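Local atomic coordinates of signal transduction protein TRAP (PDB entry 4AE5), a protein that probably acts in signal transduction as a major regulator of staphylococcal pathogenesis, its phosphorylated form leading to agr activation, RNAIII synthesis and expression of toxins and other virulence factors. Residues 67-72 / 124-129; 92-97 / 137-142; 51-56 / 113-118. One frame throughout, in Å; residues are numbered along the deposited sequence.

Interaction 1: 67-72 / 124-129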
loop_
_atom_site.group_PDB
_atom_site.type_symbol
_atom_site.label_atom_id
_atom_site.label_comp_id
_atom_site.label_asym_id
_atom_site.label_seq_id
_atom_site.Cartn_x
_atom_site.Cartn_y
_atom_site.Cartn_z
ATOM N N PHE A 67 3.414 8.563 7.015
ATOM C CA PHE A 67 4.450 7.716 6.363
ATOM C C PHE A 67 3.724 6.446 5.923
ATOM O O PHE A 67 2.863 5.939 6.631
ATOM C CB PHE A 67 5.490 7.312 7.394
ATOM C CG PHE A 67 6.437 6.235 6.938
ATOM C CD1 PHE A 67 7.628 6.611 6.292
ATOM C CD2 PHE A 67 6.175 4.861 7.173
ATOM C CE1 PHE A 67 8.522 5.635 5.868
ATOM C CE2 PHE A 67 7.061 3.881 6.715
ATOM C CZ PHE A 67 8.233 4.276 6.067
ATOM N N TYR A 68 4.041 5.950 4.747
ATOM C CA TYR A 68 3.492 4.658 4.300
ATOM C C TYR A 68 4.613 3.696 3.938
ATOM O O TYR A 68 5.643 4.131 3.372
ATOM C CB TYR A 68 2.591 4.856 3.080
ATOM C CG TYR A 68 1.352 5.617 3.433
ATOM C CD1 TYR A 68 1.318 7.026 3.402
ATOM C CD2 TYR A 68 0.217 4.942 3.827
ATOM C CE1 TYR A 68 0.190 7.742 3.811
ATOM C CE2 TYR A 68 -0.928 5.615 4.209
ATOM C CZ TYR A 68 -0.945 7.053 4.158
ATOM O OH TYR A 68 -2.087 7.705 4.600
ATOM N N CYS A 69 4.427 2.426 4.246
ATOM C CA CYS A 69 5.179 1.372 3.601
ATOM C C CYS A 69 4.285 0.540 2.660
ATOM O O CYS A 69 3.249 0.045 3.112
ATOM C CB CYS A 69 5.816 0.432 4.641
ATOM S SG CYS A 69 6.949 -0.799 3.882
ATOM N N ALA A 70 4.688 0.439 1.403
ATOM C CA ALA A 70 4.106 -0.429 0.406
ATOM C C ALA A 70 4.906 -1.737 0.372
ATOM O O ALA A 70 6.133 -1.743 0.108
ATOM C CB ALA A 70 4.107 0.216 -0.971
ATOM N N ILE A 71 4.226 -2.831 0.665
ATOM C CA ILE A 71 4.894 -4.161 0.625
ATOM C C ILE A 71 4.429 -4.877 -0.606
ATOM O O ILE A 71 3.241 -5.042 -0.793
ATOM C CB ILE A 71 4.564 -5.041 1.856
ATOM C CG1 ILE A 71 4.858 -4.228 3.110
ATOM C CG2 ILE A 71 5.345 -6.392 1.800
ATOM C CD1 ILE A 71 4.327 -4.876 4.397
ATOM N N PHE A 72 5.365 -5.317 -1.432
ATOM C CA PHE A 72 4.990 -6.078 -2.626
ATOM C C PHE A 72 5.233 -7.523 -2.333
ATOM O O PHE A 72 6.339 -7.870 -1.866
ATOM C CB PHE A 72 5.847 -5.633 -3.837
ATOM C CG PHE A 72 5.492 -4.257 -4.309
ATOM C CD1 PHE A 72 5.945 -3.162 -3.597
ATOM C CD2 PHE A 72 4.719 -4.055 -5.446
ATOM C CE1 PHE A 72 5.664 -1.862 -4.009
ATOM C CE2 PHE A 72 4.420 -2.729 -5.872
ATOM C CZ PHE A 72 4.873 -1.656 -5.129
ATOM N N HIS A 124 9.801 5.737 11.971
ATOM C CA HIS A 124 10.220 4.943 13.111
ATOM C C HIS A 124 9.101 4.032 13.624
ATOM O O HIS A 124 9.367 2.911 14.058
ATOM C CB HIS A 124 10.758 5.787 14.259
ATOM C CG HIS A 124 12.143 6.349 14.021
ATOM N ND1 HIS A 124 12.968 5.893 13.053
ATOM C CD2 HIS A 124 12.870 7.300 14.739
ATOM C CE1 HIS A 124 14.155 6.548 13.116
ATOM N NE2 HIS A 124 14.091 7.407 14.152
ATOM N N ALA A 125 7.878 4.559 13.676
ATOM C CA ALA A 125 6.743 3.812 14.207
ATOM C C ALA A 125 6.509 2.544 13.383
ATOM O O ALA A 125 6.170 1.498 13.927
ATOM C CB ALA A 125 5.481 4.673 14.195
ATOM N N TYR A 126 6.642 2.677 12.079
ATOM C CA TYR A 126 6.449 1.513 11.174
ATOM C C TYR A 126 7.610 0.507 11.442
ATOM O O TYR A 126 7.389 -0.679 11.548
ATOM C CB TYR A 126 6.379 1.933 9.711
ATOM C CG TYR A 126 6.386 0.684 8.820
ATOM C CD1 TYR A 126 5.270 -0.171 8.801
ATOM C CD2 TYR A 126 7.559 0.302 8.143
ATOM C CE1 TYR A 126 5.277 -1.319 7.998
ATOM C CE2 TYR A 126 7.609 -0.864 7.376
ATOM C CZ TYR A 126 6.468 -1.660 7.305
ATOM O OH TYR A 126 6.527 -2.794 6.563
ATOM N N GLU A 127 8.843 0.977 11.536
ATOM C CA GLU A 127 9.978 0.071 11.738
ATOM C C GLU A 127 9.955 -0.632 13.085
ATOM O O GLU A 127 10.329 -1.777 13.168
ATOM C CB GLU A 127 11.312 0.823 11.527
ATOM C CG GLU A 127 11.465 1.252 10.088
ATOM C CD GLU A 127 12.826 1.731 9.697
ATOM O OE1 GLU A 127 13.533 2.317 10.525
ATOM O OE2 GLU A 127 13.175 1.494 8.509
ATOM N N ASP A 128 9.419 0.032 14.108
ATOM C CA ASP A 128 9.130 -0.652 15.382
ATOM C C ASP A 128 8.056 -1.764 15.249
ATOM O O ASP A 128 8.194 -2.854 15.771
ATOM C CB ASP A 128 8.759 0.378 16.431
ATOM C CG ASP A 128 9.966 1.235 16.800
ATOM O OD1 ASP A 128 11.067 0.788 16.434
ATOM O OD2 ASP A 128 9.843 2.365 17.259
ATOM N N PHE A 129 7.019 -1.474 14.485
ATOM C CA PHE A 129 5.953 -2.444 14.285
ATOM C C PHE A 129 6.512 -3.639 13.479
ATOM O O PHE A 129 6.245 -4.865 13.743
ATOM C CB PHE A 129 4.772 -1.739 13.563
ATOM C CG PHE A 129 3.806 -2.694 12.864
ATOM C CD1 PHE A 129 3.114 -3.612 13.607
ATOM C CD2 PHE A 129 3.570 -2.617 11.472
ATOM C CE1 PHE A 129 2.223 -4.491 13.040
ATOM C CE2 PHE A 129 2.635 -3.493 10.881
ATOM C CZ PHE A 129 1.974 -4.410 11.674
#

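Interaction 2: 92-97 / 137-142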
loop_
_atom_site.group_PDB
_atom_site.type_symbol
_atom_site.label_atom_id
_atom_site.label_comp_id
_atom_site.label_asym_id
_atom_site.label_seq_id
_atom_site.Cartn_x
_atom_site.Cartn_y
_atom_site.Cartn_z
ATOM N N ASP A 92 -6.444 -8.390 13.676
ATOM C CA ASP A 92 -6.527 -6.970 13.596
ATOM C C ASP A 92 -5.799 -6.161 14.666
ATOM O O ASP A 92 -5.870 -4.961 14.617
ATOM C CB ASP A 92 -8.011 -6.546 13.658
ATOM C CG ASP A 92 -8.464 -5.989 12.387
ATOM O OD1 ASP A 92 -7.859 -6.420 11.449
ATOM O OD2 ASP A 92 -9.369 -5.141 12.283
ATOM N N ASN A 93 -5.156 -6.804 15.611
ATOM C CA ASN A 93 -4.667 -6.122 16.816
ATOM C C ASN A 93 -3.602 -5.053 16.566
ATOM O O ASN A 93 -3.442 -4.165 17.345
ATOM C CB ASN A 93 -4.147 -7.094 17.849
ATOM C CG ASN A 93 -3.790 -6.427 19.157
ATOM O OD1 ASN A 93 -4.500 -5.582 19.637
ATOM N ND2 ASN A 93 -2.684 -6.805 19.723
ATOM N N PHE A 94 -2.915 -5.194 15.448
ATOM C CA PHE A 94 -1.932 -4.236 14.993
ATOM C C PHE A 94 -2.488 -2.841 14.888
ATOM O O PHE A 94 -1.792 -1.910 15.005
ATOM C CB PHE A 94 -1.266 -4.688 13.690
ATOM C CG PHE A 94 -2.185 -4.825 12.513
ATOM C CD1 PHE A 94 -2.654 -3.727 11.857
ATOM C CD2 PHE A 94 -2.524 -6.068 12.013
ATOM C CE1 PHE A 94 -3.467 -3.842 10.765
ATOM C CE2 PHE A 94 -3.332 -6.194 10.902
ATOM C CZ PHE A 94 -3.803 -5.076 10.281
ATOM N N ARG A 95 -3.792 -2.749 14.702
ATOM C CA ARG A 95 -4.445 -1.459 14.655
ATOM C C ARG A 95 -4.254 -0.632 15.940
ATOM O O ARG A 95 -4.367 0.593 15.932
ATOM C CB ARG A 95 -5.919 -1.721 14.446
ATOM C CG ARG A 95 -6.823 -0.522 14.506
ATOM C CD ARG A 95 -8.240 -1.027 14.921
ATOM N NE ARG A 95 -8.837 -1.906 13.912
ATOM C CZ ARG A 95 -9.922 -1.610 13.157
ATOM N NH1 ARG A 95 -10.550 -0.433 13.239
ATOM N NH2 ARG A 95 -10.375 -2.513 12.293
ATOM N N ASN A 96 -3.950 -1.307 17.032
ATOM C CA ASN A 96 -3.688 -0.590 18.290
ATOM C C ASN A 96 -2.222 -0.306 18.606
ATOM O O ASN A 96 -1.932 0.310 19.642
ATOM C CB ASN A 96 -4.259 -1.369 19.454
ATOM C CG ASN A 96 -5.726 -1.542 19.316
ATOM O OD1 ASN A 96 -6.178 -2.653 19.293
ATOM N ND2 ASN A 96 -6.453 -0.444 19.092
ATOM N N PHE A 97 -1.328 -0.714 17.728
ATOM C CA PHE A 97 0.113 -0.442 17.939
ATOM C C PHE A 97 0.462 1.050 17.820
ATOM O O PHE A 97 -0.139 1.823 17.065
ATOM C CB PHE A 97 0.947 -1.321 16.973
ATOM C CG PHE A 97 1.077 -2.773 17.371
ATOM C CD1 PHE A 97 0.056 -3.464 18.024
ATOM C CD2 PHE A 97 2.251 -3.449 17.106
ATOM C CE1 PHE A 97 0.197 -4.805 18.364
ATOM C CE2 PHE A 97 2.398 -4.779 17.443
ATOM C CZ PHE A 97 1.363 -5.460 18.045
ATOM N N ASP A 137 5.293 -12.555 12.082
ATOM C CA ASP A 137 4.695 -13.848 11.911
ATOM C C ASP A 137 3.629 -13.853 10.810
ATOM O O ASP A 137 3.063 -14.953 10.468
ATOM C CB ASP A 137 4.109 -14.350 13.234
ATOM C CG ASP A 137 5.177 -14.708 14.259
ATOM O OD1 ASP A 137 6.357 -14.984 13.948
ATOM O OD2 ASP A 137 4.841 -14.688 15.450
ATOM N N HIS A 138 3.265 -12.651 10.325
ATOM C CA HIS A 138 2.163 -12.508 9.335
ATOM C C HIS A 138 2.477 -11.843 7.992
ATOM O O HIS A 138 1.870 -12.218 6.966
ATOM C CB HIS A 138 0.930 -11.867 10.001
ATOM C CG HIS A 138 0.526 -12.557 11.243
ATOM N ND1 HIS A 138 -0.162 -13.716 11.247
ATOM C CD2 HIS A 138 0.795 -12.264 12.566
ATOM C CE1 HIS A 138 -0.323 -14.127 12.514
ATOM N NE2 HIS A 138 0.270 -13.246 13.310
ATOM N N PHE A 139 3.382 -10.850 7.971
ATOM C CA PHE A 139 3.524 -9.938 6.824
ATOM C C PHE A 139 4.959 -9.967 6.278
ATOM O O PHE A 139 5.251 -9.276 5.246
ATOM C CB PHE A 139 3.117 -8.474 7.165
ATOM C CG PHE A 139 1.662 -8.309 7.576
ATOM C CD1 PHE A 139 0.643 -8.581 6.661
ATOM C CD2 PHE A 139 1.326 -7.928 8.864
ATOM C CE1 PHE A 139 -0.683 -8.410 7.028
ATOM C CE2 PHE A 139 -0.011 -7.792 9.265
ATOM C CZ PHE A 139 -1.026 -8.066 8.350
ATOM N N SER A 140 5.874 -10.655 6.983
ATOM C CA SER A 140 7.306 -10.687 6.548
ATOM C C SER A 140 7.498 -11.617 5.335
ATOM O O SER A 140 6.655 -12.480 5.065
ATOM C CB SER A 140 8.242 -11.241 7.614
ATOM O OG SER A 140 7.826 -12.560 8.001
ATOM N N LYS A 141 8.679 -11.495 4.739
ATOM C CA LYS A 141 9.129 -12.391 3.697
ATOM C C LYS A 141 9.057 -13.836 4.153
ATOM O O LYS A 141 8.467 -14.665 3.441
ATOM C CB LYS A 141 10.587 -12.054 3.321
ATOM C CG LYS A 141 11.025 -12.636 1.985
ATOM C CD LYS A 141 12.538 -12.443 1.674
ATOM C CE LYS A 141 12.772 -13.061 0.303
ATOM N NZ LYS A 141 14.062 -12.704 -0.368
ATOM N N ASP A 142 9.633 -14.121 5.340
ATOM C CA ASP A 142 9.609 -15.448 5.927
ATOM C C ASP A 142 8.160 -15.952 6.077
ATOM O O ASP A 142 7.841 -17.047 5.616
ATOM C CB ASP A 142 10.344 -15.502 7.279
ATOM C CG ASP A 142 11.906 -15.598 7.103
ATOM O OD1 ASP A 142 12.395 -15.723 5.958
ATOM O OD2 ASP A 142 12.660 -15.546 8.082
#

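Interaction 3: 51-56 / 113-118. With FMT (formic acid), chain E.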
loop_
_atom_site.group_PDB
_atom_site.type_symbol
_atom_site.label_atom_id
_atom_site.label_comp_id
_atom_site.label_asym_id
_atom_site.label_seq_id
_atom_site.Cartn_x
_atom_site.Cartn_y
_atom_site.Cartn_z
ATOM N N SER A 51 -1.153 1.339 -11.995
ATOM C CA SER A 51 -1.160 -0.043 -11.541
ATOM C C SER A 51 -2.481 -0.095 -10.829
ATOM O O SER A 51 -2.691 0.750 -9.952
ATOM C CB SER A 51 -0.062 -0.231 -10.501
ATOM O OG SER A 51 1.225 -0.144 -11.110
ATOM N N ILE A 52 -3.353 -1.045 -11.175
ATOM C CA ILE A 52 -4.690 -1.074 -10.572
ATOM C C ILE A 52 -4.798 -2.226 -9.559
ATOM O O ILE A 52 -4.292 -3.325 -9.863
ATOM C CB ILE A 52 -5.783 -1.263 -11.669
ATOM C CG1 ILE A 52 -5.805 -0.070 -12.626
ATOM C CG2 ILE A 52 -7.149 -1.300 -11.062
ATOM C CD1 ILE A 52 -6.445 -0.352 -13.986
ATOM N N TYR A 53 -5.504 -2.005 -8.428
ATOM C CA TYR A 53 -5.786 -3.026 -7.365
ATOM C C TYR A 53 -7.215 -2.900 -6.875
ATOM O O TYR A 53 -7.729 -1.760 -6.781
ATOM C CB TYR A 53 -4.871 -2.830 -6.154
ATOM C CG TYR A 53 -3.464 -2.953 -6.504
ATOM C CD1 TYR A 53 -2.800 -1.861 -7.000
ATOM C CD2 TYR A 53 -2.775 -4.153 -6.305
ATOM C CE1 TYR A 53 -1.508 -1.957 -7.393
ATOM C CE2 TYR A 53 -1.451 -4.274 -6.703
ATOM C CZ TYR A 53 -0.835 -3.161 -7.237
ATOM O OH TYR A 53 0.483 -3.145 -7.576
ATOM N N GLU A 54 -7.868 -4.036 -6.577
ATOM C CA GLU A 54 -9.093 -4.011 -5.796
ATOM C C GLU A 54 -8.743 -3.923 -4.317
ATOM O O GLU A 54 -7.779 -4.573 -3.877
ATOM C CB GLU A 54 -9.861 -5.296 -5.985
ATOM C CG GLU A 54 -10.626 -5.439 -7.275
ATOM C CD GLU A 54 -11.622 -6.591 -7.174
ATOM O OE1 GLU A 54 -12.475 -6.563 -6.249
ATOM O OE2 GLU A 54 -11.519 -7.541 -7.975
ATOM N N VAL A 55 -9.502 -3.111 -3.572
ATOM C CA VAL A 55 -9.357 -3.010 -2.107
ATOM C C VAL A 55 -10.098 -4.186 -1.418
ATOM O O VAL A 55 -11.368 -4.260 -1.426
ATOM C CB VAL A 55 -9.891 -1.678 -1.591
ATOM C CG1 VAL A 55 -9.743 -1.653 -0.063
ATOM C CG2 VAL A 55 -9.102 -0.544 -2.231
ATOM N N ILE A 56 -9.322 -5.132 -0.894
ATOM C CA ILE A 56 -9.859 -6.373 -0.252
ATOM C C ILE A 56 -10.249 -6.095 1.203
ATOM O O ILE A 56 -11.315 -6.563 1.707
ATOM C CB ILE A 56 -8.776 -7.495 -0.249
ATOM C CG1 ILE A 56 -8.278 -7.796 -1.664
ATOM C CG2 ILE A 56 -9.290 -8.793 0.381
ATOM C CD1 ILE A 56 -9.482 -7.894 -2.611
ATOM N N THR A 113 1.077 -10.188 -8.072
ATOM C CA THR A 113 1.850 -9.585 -6.946
ATOM C C THR A 113 0.860 -8.811 -6.106
ATOM O O THR A 113 0.235 -7.850 -6.577
ATOM C CB THR A 113 3.039 -8.729 -7.445
ATOM O OG1 THR A 113 3.898 -9.572 -8.212
ATOM C CG2 THR A 113 3.937 -8.225 -6.285
ATOM N N TYR A 114 0.665 -9.265 -4.887
ATOM C CA TYR A 114 -0.242 -8.562 -3.948
ATOM C C TYR A 114 0.474 -7.360 -3.357
ATOM O O TYR A 114 1.737 -7.258 -3.479
ATOM C CB TYR A 114 -0.818 -9.551 -2.912
ATOM C CG TYR A 114 -2.084 -10.335 -3.368
ATOM C CD1 TYR A 114 -1.984 -11.419 -4.237
ATOM C CD2 TYR A 114 -3.345 -10.034 -2.852
ATOM C CE1 TYR A 114 -3.102 -12.127 -4.659
ATOM C CE2 TYR A 114 -4.499 -10.753 -3.255
ATOM C CZ TYR A 114 -4.370 -11.798 -4.154
ATOM O OH TYR A 114 -5.490 -12.532 -4.563
ATOM N N LYS A 115 -0.319 -6.396 -2.838
ATOM C CA LYS A 115 0.272 -5.217 -2.212
ATOM C C LYS A 115 -0.407 -4.948 -0.888
ATOM O O LYS A 115 -1.640 -5.161 -0.717
ATOM C CB LYS A 115 0.318 -4.008 -3.171
ATOM C CG LYS A 115 1.138 -2.809 -2.629
ATOM C CD LYS A 115 1.596 -1.870 -3.761
ATOM C CE LYS A 115 0.439 -1.105 -4.333
ATOM N NZ LYS A 115 0.940 -0.106 -5.344
ATOM N N ILE A 116 0.392 -4.476 0.069
ATOM C CA ILE A 116 -0.145 -4.006 1.350
ATOM C C ILE A 116 0.367 -2.543 1.507
ATOM O O ILE A 116 1.556 -2.301 1.261
ATOM C CB ILE A 116 0.321 -4.842 2.550
ATOM C CG1 ILE A 116 -0.488 -6.170 2.557
ATOM C CG2 ILE A 116 0.108 -4.030 3.893
ATOM C CD1 ILE A 116 0.181 -7.213 3.463
ATOM N N TYR A 117 -0.517 -1.615 1.882
ATOM C CA TYR A 117 -0.079 -0.332 2.460
ATOM C C TYR A 117 -0.248 -0.358 3.973
ATOM O O TYR A 117 -1.366 -0.597 4.444
ATOM C CB TYR A 117 -0.872 0.892 1.915
ATOM C CG TYR A 117 -0.600 1.377 0.455
ATOM C CD1 TYR A 117 0.502 0.901 -0.295
ATOM C CD2 TYR A 117 -1.417 2.323 -0.164
ATOM C CE1 TYR A 117 0.739 1.343 -1.610
ATOM C CE2 TYR A 117 -1.145 2.788 -1.495
ATOM C CZ TYR A 117 -0.073 2.292 -2.189
ATOM O OH TYR A 117 0.214 2.699 -3.494
ATOM N N PHE A 118 0.818 0.008 4.720
ATOM C CA PHE A 118 0.761 0.327 6.125
ATOM C C PHE A 118 1.033 1.813 6.241
ATOM O O PHE A 118 2.058 2.333 5.741
ATOM C CB PHE A 118 1.750 -0.487 6.973
ATOM C CG PHE A 118 1.269 -1.869 7.348
ATOM C CD1 PHE A 118 0.141 -2.064 8.198
ATOM C CD2 PHE A 118 1.935 -3.014 6.837
ATOM C CE1 PHE A 118 -0.237 -3.373 8.592
ATOM C CE2 PHE A 118 1.553 -4.306 7.236
ATOM C CZ PHE A 118 0.396 -4.464 8.054
HETATM C C FMT E . 3.913 2.020 -3.953
HETATM O O1 FMT E . 2.749 1.620 -4.189
HETATM O O2 FMT E . 4.885 1.706 -4.839
HETATM O O HOH W 1 2.051 -0.444 -7.799
#

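Interaction 1: 67-72 / 124-129
Tyr-126 of helix 123-131 lies on Phe-67, Cys-69 and Ile-71 of strand 67-73, a helix-on-sheet packing of the ferredoxin-like βαββαβ half of the barrel. The helix segment runs 9.0 Å from the strand segment, axis to axis, and their N-to-C directions differ by 43°. Every second strand residue faces the helix, and the tyrosine bridges three of them. With Tyr-126 CG anti to the backbone N (chi1 172°), the ring reaches forward over the strand. Cys-69 CB lies over one face of the ring, 19° off its normal and 3.6 Å from the Tyr-126 centroid. It is offset toward the hydroxyl end, where Cys-69 CB comes within 3.4 Å of Tyr-126 CZ. This is a CH-pi contact. The thiol adds a sulfur-aromatic contact from an oblique direction, Cys-69 SG being 4.2 Å from the Tyr-126 centroid. At the near end of the ring, Phe-67 crosses Tyr-126 at about a right angle, and Phe-67 CE2 touches Tyr-126 CB at 3.6 Å. At the far end Ile-71 CD1 lies 3.7 Å from Tyr-126 OH. The buried hydroxyl finds its polar partner on strand 158-164, the neighbour in the sheet, in a hydrogen bond with Glu-159 OE2, which would be expected to restrain the hydroxyl end of the ring. Phe-135 of helix 133-136 touches both Ile-71 and Tyr-126. Within the sheet, strand 67-73 is hydrogen-bonded on its two sides to the antiparallel strands 114-120 and 158-164, while Phe-118 and Phe-120 carry the underside of helix 123-131.

Interaction 2: 92-97 / 137-142
Phe-139 meets Phe-94 across this contact, and these two buried rings make all of it. Just ahead in the chain, His-138 CB lies 4.1 Å above one face of the Phe-139 ring, offset toward its rim. Phe-139 itself, with CG anti to its carbonyl carbon, extends its ring toward 92-97 and presents an edge: Phe-139 CZ is 3.9 Å from Phe-94 CE2, and Phe-139 CE2 is 4.0 Å from the same atom. The pair is an offset edge-to-face stack, with centroids 5.8 Å apart and planes at 79°. Phe-94 occupies a single turn of 3-10 helix and holds CG in the crowded position between backbone N and carbonyl carbon (chi1 63°). That turn is tied by backbone bonds such as Arg-95 N to Asp-92 O (3.0 Å) and, on its outer side, by a salt bridge in which Arg-95 NH2 gives a nearly straight bond to Asp-92 OD2 (2.8 Å). After Phe-139, Ser-140 is the N-cap of helix 141-144: its OG accepts from the backbone N of Ala-143 and is also hydrogen-bonded to the carbonyl of Asn-136. Tyr-103 and Phe-118 add further edge-to-face rings, one to Phe-94 and the other to Phe-139, giving an aromatic cluster that fills the core between the outer face of the ferredoxin-like sheet and its helical layer.

Interaction 3: 51-56 / 113-118
Tyr-53 and Lys-115 touch by apolar packing first. The lysine chain crosses the tyrosine ring at about a right angle, and Lys-115 CE lies over one face, 4.1 Å from the Tyr-53 centroid and 29° off the normal, a CH-pi contact. A bend at chi3 (71°) of the otherwise extended lysine carries its end past the ring, leaving Lys-115 NZ 3.7 Å from Tyr-53 CE1. The carbonyl of Thr-113 stands at the ring edge, with its O 4.0 Å from Tyr-53 CE2. In the antiparallel barrel the two strands are second neighbours: strand 100-108 runs between them, and Tyr-53, Lys-115 and Tyr-117 all project into the interior, where Lys-115 also touches Tyr-8 and Tyr-117 touches Leu-4, both of strand 3-9. Water makes the first polar link. Lys-115 NZ donates to a water molecule (2.7 Å) that also binds Tyr-53 OH at 3.1 Å and, weakly, Ser-51 OG. A second set of bonds gathers round a bound formic acid molecule, probably from the crystallisation liquor. Its O1 accepts from Lys-115 NZ at 2.8 Å and from Tyr-117 OH, also at 2.8 Å, and lies in the plane of the Tyr-117 ring at its edge. Tyr-117 OH is also hydrogen-bonded to Thr-6 OG1. Tyr-8 OH and Arg-160 NH1 bind the ligand too, and the two basic groups would be expected to favour an anion.

In the fold
From the N terminus, strand 51-59 opens the first loop, which interaction 3 closes at 113-118. Strand 67-73 opens the second before that closure, and interaction 1 ends it on the helix following strand 114-120. The loop at 92-97 begins the third, completed last by interaction 2 at 137-142. All three therefore cross pairwise, and none nests. Interaction 3 works inside the barrel, interactions 1 and 2 between the sheet and its helices. Strands 67-73 and 114-120 are hydrogen-bonded neighbours, joining interactions 1 and 3; Phe-129 packs on Phe-94 and Phe-97, joining 1 and 2; Phe-139 rests on Ile-116 and Phe-118, joining 2 and 3.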